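PDB 6EEZ: DsbA-like disulfide oxidoreductase from Wolbachia endosymbiont of Drosophila melanogaster, which probably rearranges disulfide bonds in other proteins through a thioredoxin-like CxxC active site, acting as a homotrimeric disulfide isomerase. Local coordinates for residues 54-59 / 95-100. Sequence-based numbering, arbitrary orientation.
Sequences DIKQLI and KYFDFH
In this DsbA-like protein, whose thioredoxin fold is interrupted by a block of helices, the seam between the two parts is bridged by F97 reaching from helix 96-105 to K56 and I59 on helix 52-60. Helix 52-60 follows closely on the short helix 46-50, at whose start the disulfide-bonded pair C45 and C48 sits; helix 96-105 belongs to the inserted helical region. The helices stand well apart, with 9.2 Å between CA of K56 and CA of F97; a single benzyl group reaches a little over halfway across, and the side chains of K56 and I59 meet it. The side chain of F97 runs outward with CG anti to the backbone N (chi1 -177°), which carries the far end of the ring, CE1 and CZ, to the other helix. K56 meets it with aliphatic carbon alone: CG lies 3.9 Å from CZ of F97, and the two side chains cross at roughly a right angle. Beyond CG the lysine chain is fully extended, and its NZ carries on past the ring on the exposed side of the seam. One helical turn along, I59 approaches on the side of the sheet, where it also rests on Y66 and F68 of strand 65-70. The junction is therefore small, greasy and at the surface, burying 157 Å² in all. I59 extends CG1 and CD1 alongside the phenylalanine in the opposite direction, bringing CD1 of I59 to 4.1 Å from CE1 of F97.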
ATOM      1  N   ASP A  54       2.405   8.158  -9.705  1.00 40.60           N
ATOM      2  CA  ASP A  54       3.468   7.254 -10.115  1.00 42.40           C
ATOM      3  C   ASP A  54       2.945   5.838  -9.992  1.00 40.54           C
ATOM      4  O   ASP A  54       3.061   5.039 -10.920  1.00 40.67           O
ATOM      5  CB  ASP A  54       4.715   7.429  -9.255  1.00 43.87           C
ATOM      6  CG  ASP A  54       5.460   8.701  -9.559  1.00 45.77           C
ATOM      7  OD1 ASP A  54       5.326   9.204 -10.679  1.00 46.26           O
ATOM      8  OD2 ASP A  54       6.193   9.188  -8.677  1.00 45.90           O
ATOM      9  N   ILE A  55       2.352   5.556  -8.834  1.00 39.76           N
ATOM     10  CA  ILE A  55       1.766   4.257  -8.541  1.00 37.28           C
ATOM     11  C   ILE A  55       0.673   3.919  -9.557  1.00 36.14           C
ATOM     12  O   ILE A  55       0.692   2.849 -10.155  1.00 35.73           O
ATOM     13  CB  ILE A  55       1.185   4.233  -7.124  1.00 35.80           C
ATOM     14  CG1 ILE A  55       2.276   4.557  -6.115  1.00 36.24           C
ATOM     15  CG2 ILE A  55       0.580   2.890  -6.788  1.00 33.93           C
ATOM     16  CD1 ILE A  55       3.569   3.778  -6.342  1.00 36.47           C
ATOM     17  N   LYS A  56      -0.268   4.848  -9.754  1.00 35.67           N
ATOM     18  CA  LYS A  56      -1.347   4.640 -10.711  1.00 35.41           C
ATOM     19  C   LYS A  56      -0.797   4.293 -12.101  1.00 36.34           C
ATOM     20  O   LYS A  56      -1.200   3.300 -12.694  1.00 36.10           O
ATOM     21  CB  LYS A  56      -2.239   5.877 -10.780  1.00 36.63           C
ATOM     22  CG  LYS A  56      -3.530   5.646 -11.497  1.00 37.75           C
ATOM     23  CD  LYS A  56      -4.357   6.888 -11.435  1.00 39.45           C
ATOM     24  CE  LYS A  56      -5.602   6.780 -12.259  1.00 41.14           C
ATOM     25  NZ  LYS A  56      -6.466   7.952 -11.965  1.00 42.85           N
ATOM     26  N   GLN A  57       0.143   5.088 -12.606  1.00 39.78           N
ATOM     27  CA  GLN A  57       0.708   4.848 -13.923  1.00 41.22           C
ATOM     28  C   GLN A  57       1.468   3.521 -13.992  1.00 40.31           C
ATOM     29  O   GLN A  57       1.369   2.811 -14.991  1.00 39.95           O
ATOM     30  CB  GLN A  57       1.611   6.021 -14.332  1.00 43.81           C
ATOM     31  CG  GLN A  57       0.808   7.274 -14.665  1.00 45.03           C
ATOM     32  CD  GLN A  57       1.659   8.499 -14.931  1.00 47.79           C
ATOM     33  OE1 GLN A  57       2.859   8.497 -14.695  1.00 49.49           O
ATOM     34  NE2 GLN A  57       1.030   9.559 -15.420  1.00 49.38           N
ATOM     35  N   LEU A  58       2.199   3.169 -12.934  1.00 36.01           N
ATOM     36  CA  LEU A  58       2.997   1.940 -12.929  1.00 34.47           C
ATOM     37  C   LEU A  58       2.094   0.722 -12.976  1.00 32.99           C
ATOM     38  O   LEU A  58       2.397  -0.263 -13.649  1.00 32.24           O
ATOM     39  CB  LEU A  58       3.892   1.879 -11.699  1.00 33.70           C
ATOM     40  CG  LEU A  58       5.079   0.912 -11.783  1.00 31.87           C
ATOM     41  CD1 LEU A  58       6.101   1.412 -12.814  1.00 33.61           C
ATOM     42  CD2 LEU A  58       5.721   0.737 -10.382  1.00 30.14           C
ATOM     43  N   ILE A  59       0.977   0.809 -12.255  1.00 36.46           N
ATOM     44  CA  ILE A  59      -0.071  -0.208 -12.297  1.00 36.27           C
ATOM     45  C   ILE A  59      -0.720  -0.287 -13.703  1.00 37.25           C
ATOM     46  O   ILE A  59      -0.901  -1.379 -14.244  1.00 37.62           O
ATOM     47  CB  ILE A  59      -1.124   0.081 -11.177  1.00 36.46           C
ATOM     48  CG1 ILE A  59      -0.511  -0.229  -9.796  1.00 35.86           C
ATOM     49  CG2 ILE A  59      -2.370  -0.745 -11.342  1.00 36.69           C
ATOM     50  CD1 ILE A  59      -1.408   0.085  -8.624  1.00 35.57           C
ATOM     51  N   LYS A  95     -13.115  -1.463  -5.130  1.00 44.68           N
ATOM     52  CA  LYS A  95     -13.239  -0.095  -4.643  1.00 44.03           C
ATOM     53  C   LYS A  95     -12.032   0.291  -3.770  1.00 43.36           C
ATOM     54  O   LYS A  95     -11.887   1.455  -3.380  1.00 42.71           O
ATOM     55  CB  LYS A  95     -14.543   0.066  -3.863  1.00 44.69           C
ATOM     56  CG  LYS A  95     -15.819  -0.122  -4.722  1.00 46.14           C
ATOM     57  CD  LYS A  95     -16.440   1.200  -5.105  1.00 47.63           C
ATOM     58  CE  LYS A  95     -17.413   1.092  -6.290  1.00 49.52           C
ATOM     59  NZ  LYS A  95     -18.780   1.543  -5.906  1.00 52.31           N
ATOM     60  N   TYR A  96     -11.160  -0.676  -3.468  1.00 44.06           N
ATOM     61  CA  TYR A  96     -10.052  -0.385  -2.574  1.00 43.27           C
ATOM     62  C   TYR A  96      -9.136   0.672  -3.194  1.00 42.17           C
ATOM     63  O   TYR A  96      -8.757   1.614  -2.513  1.00 41.45           O
ATOM     64  CB  TYR A  96      -9.232  -1.632  -2.218  1.00 42.60           C
ATOM     65  CG  TYR A  96      -7.983  -1.243  -1.460  1.00 39.86           C
ATOM     66  CD1 TYR A  96      -8.009  -1.066  -0.091  1.00 38.70           C
ATOM     67  CD2 TYR A  96      -6.806  -0.980  -2.128  1.00 37.35           C
ATOM     68  CE1 TYR A  96      -6.892  -0.674   0.595  1.00 36.45           C
ATOM     69  CE2 TYR A  96      -5.696  -0.590  -1.461  1.00 34.89           C
ATOM     70  CZ  TYR A  96      -5.726  -0.444  -0.104  1.00 34.56           C
ATOM     71  OH  TYR A  96      -4.570  -0.046   0.531  1.00 32.50           O
ATOM     72  N   PHE A  97      -8.781   0.533  -4.468  1.00 46.02           N
ATOM     73  CA  PHE A  97      -7.888   1.514  -5.070  1.00 44.60           C
ATOM     74  C   PHE A  97      -8.517   2.914  -5.092  1.00 45.38           C
ATOM     75  O   PHE A  97      -7.799   3.926  -5.021  1.00 44.78           O
ATOM     76  CB  PHE A  97      -7.481   1.113  -6.491  1.00 43.62           C
ATOM     77  CG  PHE A  97      -6.498   2.076  -7.125  1.00 41.60           C
ATOM     78  CD1 PHE A  97      -5.126   1.940  -6.903  1.00 38.98           C
ATOM     79  CD2 PHE A  97      -6.953   3.134  -7.921  1.00 42.14           C
ATOM     80  CE1 PHE A  97      -4.227   2.820  -7.470  1.00 37.38           C
ATOM     81  CE2 PHE A  97      -6.064   4.030  -8.483  1.00 40.76           C
ATOM     82  CZ  PHE A  97      -4.695   3.872  -8.266  1.00 38.36           C
ATOM     83  N   ASP A  98      -9.846   2.974  -5.201  1.00 44.48           N
ATOM     84  CA  ASP A  98     -10.548   4.259  -5.229  1.00 44.82           C
ATOM     85  C   ASP A  98     -10.473   4.962  -3.887  1.00 44.99           C
ATOM     86  O   ASP A  98     -10.272   6.174  -3.825  1.00 44.94           O
ATOM     87  CB  ASP A  98     -12.007   4.068  -5.629  1.00 46.06           C
ATOM     88  CG  ASP A  98     -12.147   3.609  -7.043  1.00 46.41           C
ATOM     89  OD1 ASP A  98     -11.217   3.854  -7.836  1.00 45.33           O
ATOM     90  OD2 ASP A  98     -13.190   3.019  -7.371  1.00 47.65           O
ATOM     91  N   PHE A  99     -10.637   4.204  -2.811  1.00 44.48           N
ATOM     92  CA  PHE A  99     -10.444   4.772  -1.495  1.00 44.47           C
ATOM     93  C   PHE A  99      -8.984   5.185  -1.373  1.00 43.52           C
ATOM     94  O   PHE A  99      -8.687   6.301  -0.970  1.00 43.70           O
ATOM     95  CB  PHE A  99     -10.822   3.791  -0.390  1.00 44.33           C
ATOM     96  CG  PHE A  99     -10.717   4.386   0.978  1.00 43.97           C
ATOM     97  CD1 PHE A  99     -11.784   5.082   1.521  1.00 45.08           C
ATOM     98  CD2 PHE A  99      -9.530   4.312   1.696  1.00 42.28           C
ATOM     99  CE1 PHE A  99     -11.684   5.660   2.767  1.00 44.76           C
ATOM    100  CE2 PHE A  99      -9.420   4.891   2.950  1.00 42.00           C
ATOM    101  CZ  PHE A  99     -10.503   5.566   3.485  1.00 43.25           C
ATOM    102  N   HIS A 100      -8.085   4.280  -1.749  1.00 42.25           N
ATOM    103  CA  HIS A 100      -6.644   4.507  -1.676  1.00 40.88           C
ATOM    104  C   HIS A 100      -6.245   5.834  -2.304  1.00 40.40           C
ATOM    105  O   HIS A 100      -5.570   6.653  -1.678  1.00 40.12           O
ATOM    106  CB  HIS A 100      -5.904   3.353  -2.370  1.00 39.43           C
ATOM    107  CG  HIS A 100      -4.438   3.582  -2.583  1.00 37.09           C
ATOM    108  ND1 HIS A 100      -3.475   3.118  -1.705  1.00 35.62           N
ATOM    109  CD2 HIS A 100      -3.762   4.189  -3.587  1.00 35.69           C
ATOM    110  CE1 HIS A 100      -2.275   3.428  -2.154  1.00 33.41           C
ATOM    111  NE2 HIS A 100      -2.416   4.081  -3.298  1.00 33.43           N
TER